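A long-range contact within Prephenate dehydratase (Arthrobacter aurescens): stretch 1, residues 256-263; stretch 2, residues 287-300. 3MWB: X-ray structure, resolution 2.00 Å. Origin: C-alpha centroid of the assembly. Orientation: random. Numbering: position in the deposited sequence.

Stretch 1 256-263: TDSRVADA
Stretch 2, residues 287-300: PAVVAPHTSDAAFA

Both stretches pass from loop into helix, and they meet near those two helix starts. In stretch 1, Thr-256 (phi/psi -75/-26) and Asp-257 (-51/133) precede a helix running from Ser-258 through Ala-263 and beyond, with Asp-257 at the N-cap position. Asp-257 O accepts from Val-260 N and Ala-261 N, both at 3.0 Å, and Asp-262 N to Ser-258 O (2.9 Å) continues the helical pattern. Stretch 2 is extended from Pro-287 to Val-290 (phi -59 to -90, psi 115 to 147). A type II turn follows from Ala-291 to Thr-294, with Pro-292 at -55/145 and His-293 at 76/1; its backbone bond, Thr-294 N to Ala-291 O, is weak at 3.3 Å, but Thr-294 OG1 (chi1 p) also donates to Ala-291 O at 2.9 Å. Ser-295 (-69/161, chi1 p) caps the second helix, its OG accepting from Ala-298 N at 3.2 Å. That helix runs from Asp-296 through Ala-300 and onward.

The helix axes approach to 9.8 Å, with 61° between their N-to-C directions. The register is fixed by Ser-258 CA to Asp-296 CA, 5.2 Å, and Arg-259 CA to Thr-294 CA, 6.2 Å. Together the stretches bury 420 Å².

The direct hydrogen bond across the contact runs from Ser-258 N to Asp-296 OD1, 2.8 Å with an N-H...O angle of 161°. The Asp-257 side chain (chi1 m) makes no capping bond; instead the Asp-296 carboxylate, with chi1 at -80° and chi2 at 13°, meets an amide in the first turn of the neighbouring helix. Its CA-to-CB bond points sideways, but its end comes nearer.

Water extends this link. One molecule donates to Asp-296 OD2 (2.9 Å) and Thr-256 O (2.6 Å), a second to Asp-296 OD2 (2.7 Å) and Asp-257 OD1 (2.6 Å). A third joins Ser-258 OG (2.6 Å; chi1 m) to Asp-296 O (2.7 Å). The fourth accepts from Arg-259 N and Arg-259 NH1, both at 3.1 Å, and donates to Thr-294 O (2.7 Å) and Asp-296 OD1 (2.6 Å), bridging the arginine to stretch 2.

Arg-259 is covered most, by 119 Å². With chi1 p (63°), trans chi2 (-167°) and chi3 (-176°) extend the chain, and chi4 of -79° turns the guanidinium; Arg-259 CD lies 3.6 Å from Thr-294 O. Val-290 CG2 (chi1 t) lies over one guanidinium face, 4.0 Å from Arg-259 NH2, while Ala-288 CB sits at the edge, 3.6 Å from the same nitrogen. Arg-259 NH1 and Asp-296 OD1, 4.5 Å apart, have opposite charges but lie beyond salt-bridge range.

The CA-to-CB bond of Phe-299 points toward stretch 1, with chi1 at -89° and chi2 at 86°. Ser-258 O and Arg-259 N lie over one ring face, and Arg-259 CB packs 3.6 Å from Phe-299 CE1. Nearer the backbone, Ser-258 CB meets Phe-299 CB at 3.8 Å. Asp-262 (chi1 t) places OD2 at the ring edge, 3.7 Å from Phe-299 CE2, where the partly positive ring hydrogens suit a carboxylate.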

ATOM      1  N   THR A 256      15.887 -17.927   9.032  1.00 23.32           N
ATOM      2  CA  THR A 256      15.177 -18.582  10.152  1.00 23.78           C
ATOM      3  C   THR A 256      14.350 -17.649  11.047  1.00 23.50           C
ATOM      4  O   THR A 256      13.401 -18.106  11.688  1.00 25.12           O
ATOM      5  CB  THR A 256      16.109 -19.392  11.050  1.00 24.30           C
ATOM      6  OG1 THR A 256      16.994 -18.514  11.747  1.00 23.72           O
ATOM      7  CG2 THR A 256      16.877 -20.399  10.221  1.00 25.25           C
ATOM      8  N   ASP A 257      14.716 -16.374  11.130  1.00 22.26           N
ATOM      9  CA  ASP A 257      13.871 -15.384  11.802  1.00 21.48           C
ATOM     10  C   ASP A 257      12.461 -15.494  11.226  1.00 20.76           C
ATOM     11  O   ASP A 257      12.289 -15.529  10.004  1.00 19.79           O
ATOM     12  CB  ASP A 257      14.392 -13.980  11.560  1.00 21.15           C
ATOM     13  CG  ASP A 257      15.805 -13.780  12.089  1.00 23.18           C
ATOM     14  OD1 ASP A 257      16.173 -14.418  13.091  1.00 25.32           O
ATOM     15  OD2 ASP A 257      16.543 -12.993  11.490  1.00 21.35           O
ATOM     16  N   SER A 258      11.462 -15.536  12.103  1.00 20.48           N
ATOM     17  CA  SER A 258      10.089 -15.814  11.665  1.00 20.63           C
ATOM     18  C   SER A 258       9.597 -14.787  10.644  1.00 20.33           C
ATOM     19  O   SER A 258       8.921 -15.159   9.685  1.00 20.27           O
ATOM     20  CB  SER A 258       9.136 -15.886  12.855  1.00 19.90           C
ATOM     21  OG  SER A 258       9.497 -16.934  13.740  1.00 20.82           O
ATOM     22  N   ARG A 259       9.949 -13.512  10.835  1.00 19.82           N
ATOM     23  CA  ARG A 259       9.477 -12.463   9.926  1.00 19.52           C
ATOM     24  C   ARG A 259      10.114 -12.610   8.542  1.00 19.66           C
ATOM     25  O   ARG A 259       9.526 -12.230   7.551  1.00 19.44           O
ATOM     26  CB  ARG A 259       9.738 -11.046  10.488  1.00 19.07           C
ATOM     27  CG  ARG A 259      11.221 -10.735  10.655  1.00 19.05           C
ATOM     28  CD  ARG A 259      11.477  -9.462  11.498  1.00 18.78           C
ATOM     29  NE  ARG A 259      12.921  -9.181  11.545  1.00 21.00           N
ATOM     30  CZ  ARG A 259      13.800  -9.811  12.328  1.00 23.01           C
ATOM     31  NH1 ARG A 259      13.404 -10.753  13.178  1.00 22.52           N
ATOM     32  NH2 ARG A 259      15.096  -9.481  12.282  1.00 22.73           N
ATOM     33  N   VAL A 260      11.310 -13.191   8.493  1.00 19.84           N
ATOM     34  CA  VAL A 260      12.034 -13.328   7.244  1.00 19.58           C
ATOM     35  C   VAL A 260      11.528 -14.543   6.483  1.00 19.74           C
ATOM     36  O   VAL A 260      11.289 -14.450   5.288  1.00 20.24           O
ATOM     37  CB  VAL A 260      13.569 -13.394   7.458  1.00 18.68           C
ATOM     38  CG1 VAL A 260      14.297 -13.598   6.112  1.00 20.02           C
ATOM     39  CG2 VAL A 260      14.090 -12.108   8.176  1.00 20.15           C
ATOM     40  N   ALA A 261      11.402 -15.682   7.170  1.00 20.35           N
ATOM     41  CA  ALA A 261      10.807 -16.868   6.579  1.00 21.08           C
ATOM     42  C   ALA A 261       9.431 -16.531   6.041  1.00 21.52           C
ATOM     43  O   ALA A 261       9.073 -16.965   4.942  1.00 22.20           O
ATOM     44  CB  ALA A 261      10.721 -18.039   7.592  1.00 20.77           C
ATOM     45  N   ASP A 262       8.657 -15.787   6.820  1.00 21.98           N
ATOM     46  CA  ASP A 262       7.326 -15.396   6.382  1.00 23.44           C
ATOM     47  C   ASP A 262       7.373 -14.537   5.115  1.00 21.74           C
ATOM     48  O   ASP A 262       6.638 -14.801   4.165  1.00 22.01           O
ATOM     49  CB  ASP A 262       6.557 -14.694   7.500  1.00 25.30           C
ATOM     50  CG  ASP A 262       5.061 -14.885   7.376  1.00 29.31           C
ATOM     51  OD1 ASP A 262       4.616 -16.062   7.400  1.00 29.94           O
ATOM     52  OD2 ASP A 262       4.332 -13.862   7.268  1.00 30.28           O
ATOM     53  N   ALA A 263       8.257 -13.538   5.095  1.00 21.12           N
ATOM     54  CA  ALA A 263       8.481 -12.701   3.905  1.00 19.91           C
ATOM     55  C   ALA A 263       8.910 -13.521   2.698  1.00 18.94           C
ATOM     56  O   ALA A 263       8.396 -13.307   1.616  1.00 18.45           O
ATOM     57  CB  ALA A 263       9.509 -11.593   4.189  1.00 20.07           C
ATOM     58  N   PRO A 287      23.348  -5.210  14.436  1.00 25.38           N
ATOM     59  CA  PRO A 287      22.145  -6.021  14.623  1.00 24.30           C
ATOM     60  C   PRO A 287      20.915  -5.469  13.900  1.00 23.53           C
ATOM     61  O   PRO A 287      20.775  -4.258  13.759  1.00 23.76           O
ATOM     62  CB  PRO A 287      21.898  -5.959  16.133  1.00 26.21           C
ATOM     63  CG  PRO A 287      23.132  -5.419  16.738  1.00 30.67           C
ATOM     64  CD  PRO A 287      23.763  -4.551  15.693  1.00 28.39           C
ATOM     65  N   ALA A 288      20.045  -6.366  13.440  1.00 22.69           N
ATOM     66  CA  ALA A 288      18.710  -5.977  12.983  1.00 22.35           C
ATOM     67  C   ALA A 288      17.960  -5.296  14.114  1.00 23.40           C
ATOM     68  O   ALA A 288      18.014  -5.750  15.261  1.00 23.50           O
ATOM     69  CB  ALA A 288      17.922  -7.202  12.541  1.00 20.40           C
ATOM     70  N   VAL A 289      17.247  -4.215  13.802  1.00 24.10           N
ATOM     71  CA  VAL A 289      16.278  -3.690  14.761  1.00 25.90           C
ATOM     72  C   VAL A 289      14.935  -4.412  14.544  1.00 25.56           C
ATOM     73  O   VAL A 289      14.381  -4.364  13.441  1.00 25.73           O
ATOM     74  CB  VAL A 289      16.115  -2.160  14.614  1.00 28.29           C
ATOM     75  CG1 VAL A 289      14.890  -1.676  15.397  1.00 30.88           C
ATOM     76  CG2 VAL A 289      17.389  -1.448  15.064  1.00 29.81           C
ATOM     77  N   VAL A 290      14.429  -5.107  15.568  1.00 25.80           N
ATOM     78  CA  VAL A 290      13.177  -5.855  15.421  1.00 25.42           C
ATOM     79  C   VAL A 290      11.998  -4.966  15.781  1.00 27.90           C
ATOM     80  O   VAL A 290      11.871  -4.530  16.918  1.00 28.88           O
ATOM     81  CB  VAL A 290      13.179  -7.148  16.250  1.00 25.44           C
ATOM     82  CG1 VAL A 290      11.903  -7.956  16.017  1.00 24.57           C
ATOM     83  CG2 VAL A 290      14.384  -7.978  15.867  1.00 25.12           C
ATOM     84  N   ALA A 291      11.157  -4.684  14.783  1.00 28.64           N
ATOM     85  CA  ALA A 291      10.077  -3.729  14.944  1.00 31.76           C
ATOM     86  C   ALA A 291       9.039  -4.334  15.887  1.00 32.15           C
ATOM     87  O   ALA A 291       9.055  -5.572  16.132  1.00 30.39           O
ATOM     88  CB  ALA A 291       9.446  -3.369  13.561  1.00 33.19           C
ATOM     89  N   PRO A 292       8.152  -3.476  16.443  1.00 34.74           N
ATOM     90  CA  PRO A 292       7.019  -3.981  17.222  1.00 35.29           C
ATOM     91  C   PRO A 292       6.212  -4.977  16.407  1.00 33.99           C
ATOM     92  O   PRO A 292       6.070  -4.813  15.173  1.00 33.71           O
ATOM     93  CB  PRO A 292       6.164  -2.730  17.438  1.00 38.83           C
ATOM     94  CG  PRO A 292       7.159  -1.624  17.468  1.00 40.89           C
ATOM     95  CD  PRO A 292       8.202  -1.997  16.456  1.00 37.84           C
ATOM     96  N   HIS A 293       5.689  -5.992  17.086  1.00 32.70           N
ATOM     97  CA  HIS A 293       4.734  -6.909  16.463  1.00 32.92           C
ATOM     98  C   HIS A 293       5.429  -7.884  15.514  1.00 30.05           C
ATOM     99  O   HIS A 293       4.755  -8.669  14.864  1.00 30.50           O
ATOM    100  CB  HIS A 293       3.665  -6.160  15.626  1.00 35.44           C
ATOM    101  CG  HIS A 293       3.077  -4.943  16.271  1.00 40.79           C
ATOM    102  ND1 HIS A 293       2.809  -3.788  15.561  1.00 45.19           N
ATOM    103  CD2 HIS A 293       2.637  -4.713  17.534  1.00 43.24           C
ATOM    104  CE1 HIS A 293       2.258  -2.894  16.361  1.00 47.01           C
ATOM    105  NE2 HIS A 293       2.143  -3.429  17.564  1.00 47.57           N
ATOM    106  N   THR A 294       6.756  -7.826  15.381  1.00 20.44           N
ATOM    107  CA  THR A 294       7.403  -8.677  14.347  1.00 20.73           C
ATOM    108  C   THR A 294       8.411  -9.660  14.887  1.00 19.72           C
ATOM    109  O   THR A 294       9.098 -10.354  14.092  1.00 21.23           O
ATOM    110  CB  THR A 294       8.099  -7.879  13.230  1.00 21.66           C
ATOM    111  OG1 THR A 294       9.291  -7.277  13.747  1.00 21.19           O
ATOM    112  CG2 THR A 294       7.168  -6.805  12.638  1.00 23.91           C
ATOM    113  N   SER A 295       8.512  -9.731  16.212  1.00 18.89           N
ATOM    114  CA  SER A 295       9.442 -10.677  16.839  1.00 18.91           C
ATOM    115  C   SER A 295       8.987 -12.117  16.630  1.00 19.10           C
ATOM    116  O   SER A 295       7.821 -12.395  16.306  1.00 19.43           O
ATOM    117  CB  SER A 295       9.614 -10.389  18.340  1.00 19.43           C
ATOM    118  OG  SER A 295       8.434 -10.699  19.032  1.00 21.55           O
ATOM    119  N   ASP A 296       9.923 -13.042  16.792  1.00 19.34           N
ATOM    120  CA  ASP A 296       9.606 -14.436  16.667  1.00 20.08           C
ATOM    121  C   ASP A 296       8.448 -14.766  17.618  1.00 19.66           C
ATOM    122  O   ASP A 296       7.559 -15.554  17.274  1.00 20.12           O
ATOM    123  CB  ASP A 296      10.854 -15.274  16.952  1.00 21.65           C
ATOM    124  CG  ASP A 296      11.806 -15.358  15.750  1.00 24.50           C
ATOM    125  OD1 ASP A 296      11.672 -14.588  14.753  1.00 22.72           O
ATOM    126  OD2 ASP A 296      12.699 -16.229  15.799  1.00 27.24           O
ATOM    127  N   ALA A 297       8.450 -14.126  18.787  1.00 18.84           N
ATOM    128  CA  ALA A 297       7.433 -14.340  19.813  1.00 19.72           C
ATOM    129  C   ALA A 297       6.054 -13.895  19.349  1.00 19.26           C
ATOM    130  O   ALA A 297       5.077 -14.622  19.546  1.00 19.09           O
ATOM    131  CB  ALA A 297       7.820 -13.668  21.155  1.00 19.57           C
ATOM    132  N   ALA A 298       5.981 -12.711  18.730  1.00 18.58           N
ATOM    133  CA  ALA A 298       4.702 -12.220  18.218  1.00 19.37           C
ATOM    134  C   ALA A 298       4.143 -13.178  17.146  1.00 19.54           C
ATOM    135  O   ALA A 298       2.948 -13.518  17.164  1.00 20.50           O
ATOM    136  CB  ALA A 298       4.850 -10.784  17.664  1.00 18.61           C
ATOM    137  N   PHE A 299       5.016 -13.635  16.240  1.00 20.07           N
ATOM    138  CA  PHE A 299       4.612 -14.566  15.203  1.00 20.20           C
ATOM    139  C   PHE A 299       4.058 -15.848  15.821  1.00 20.56           C
ATOM    140  O   PHE A 299       3.085 -16.401  15.332  1.00 20.55           O
ATOM    141  CB  PHE A 299       5.767 -14.886  14.239  1.00 21.84           C
ATOM    142  CG  PHE A 299       5.856 -13.935  13.083  1.00 23.18           C
ATOM    143  CD1 PHE A 299       6.553 -12.726  13.198  1.00 19.62           C
ATOM    144  CD2 PHE A 299       5.203 -14.224  11.888  1.00 23.71           C
ATOM    145  CE1 PHE A 299       6.594 -11.846  12.139  1.00 20.17           C
ATOM    146  CE2 PHE A 299       5.255 -13.325  10.815  1.00 25.08           C
ATOM    147  CZ  PHE A 299       5.939 -12.138  10.950  1.00 24.66           C
ATOM    148  N   ALA A 300       4.689 -16.298  16.900  1.00 20.76           N
ATOM    149  CA  ALA A 300       4.312 -17.553  17.547  1.00 22.58           C
ATOM    150  C   ALA A 300       2.973 -17.408  18.297  1.00 21.90           C
ATOM    151  O   ALA A 300       2.155 -18.319  18.279  1.00 22.19           O
ATOM    152  CB  ALA A 300       5.408 -18.038  18.487  1.00 23.86           C
TER
HETATM  153  O   HOH W   1      13.179 -18.636  14.212  1.00 26.96           O
HETATM  154  O   HOH W   2      15.029 -14.876  15.411  1.00 25.66           O
HETATM  155  O   HOH W   3       7.917 -17.670  15.655  1.00 21.24           O
HETATM  156  O   HOH W   4      10.836 -12.407  13.595  1.00 16.89           O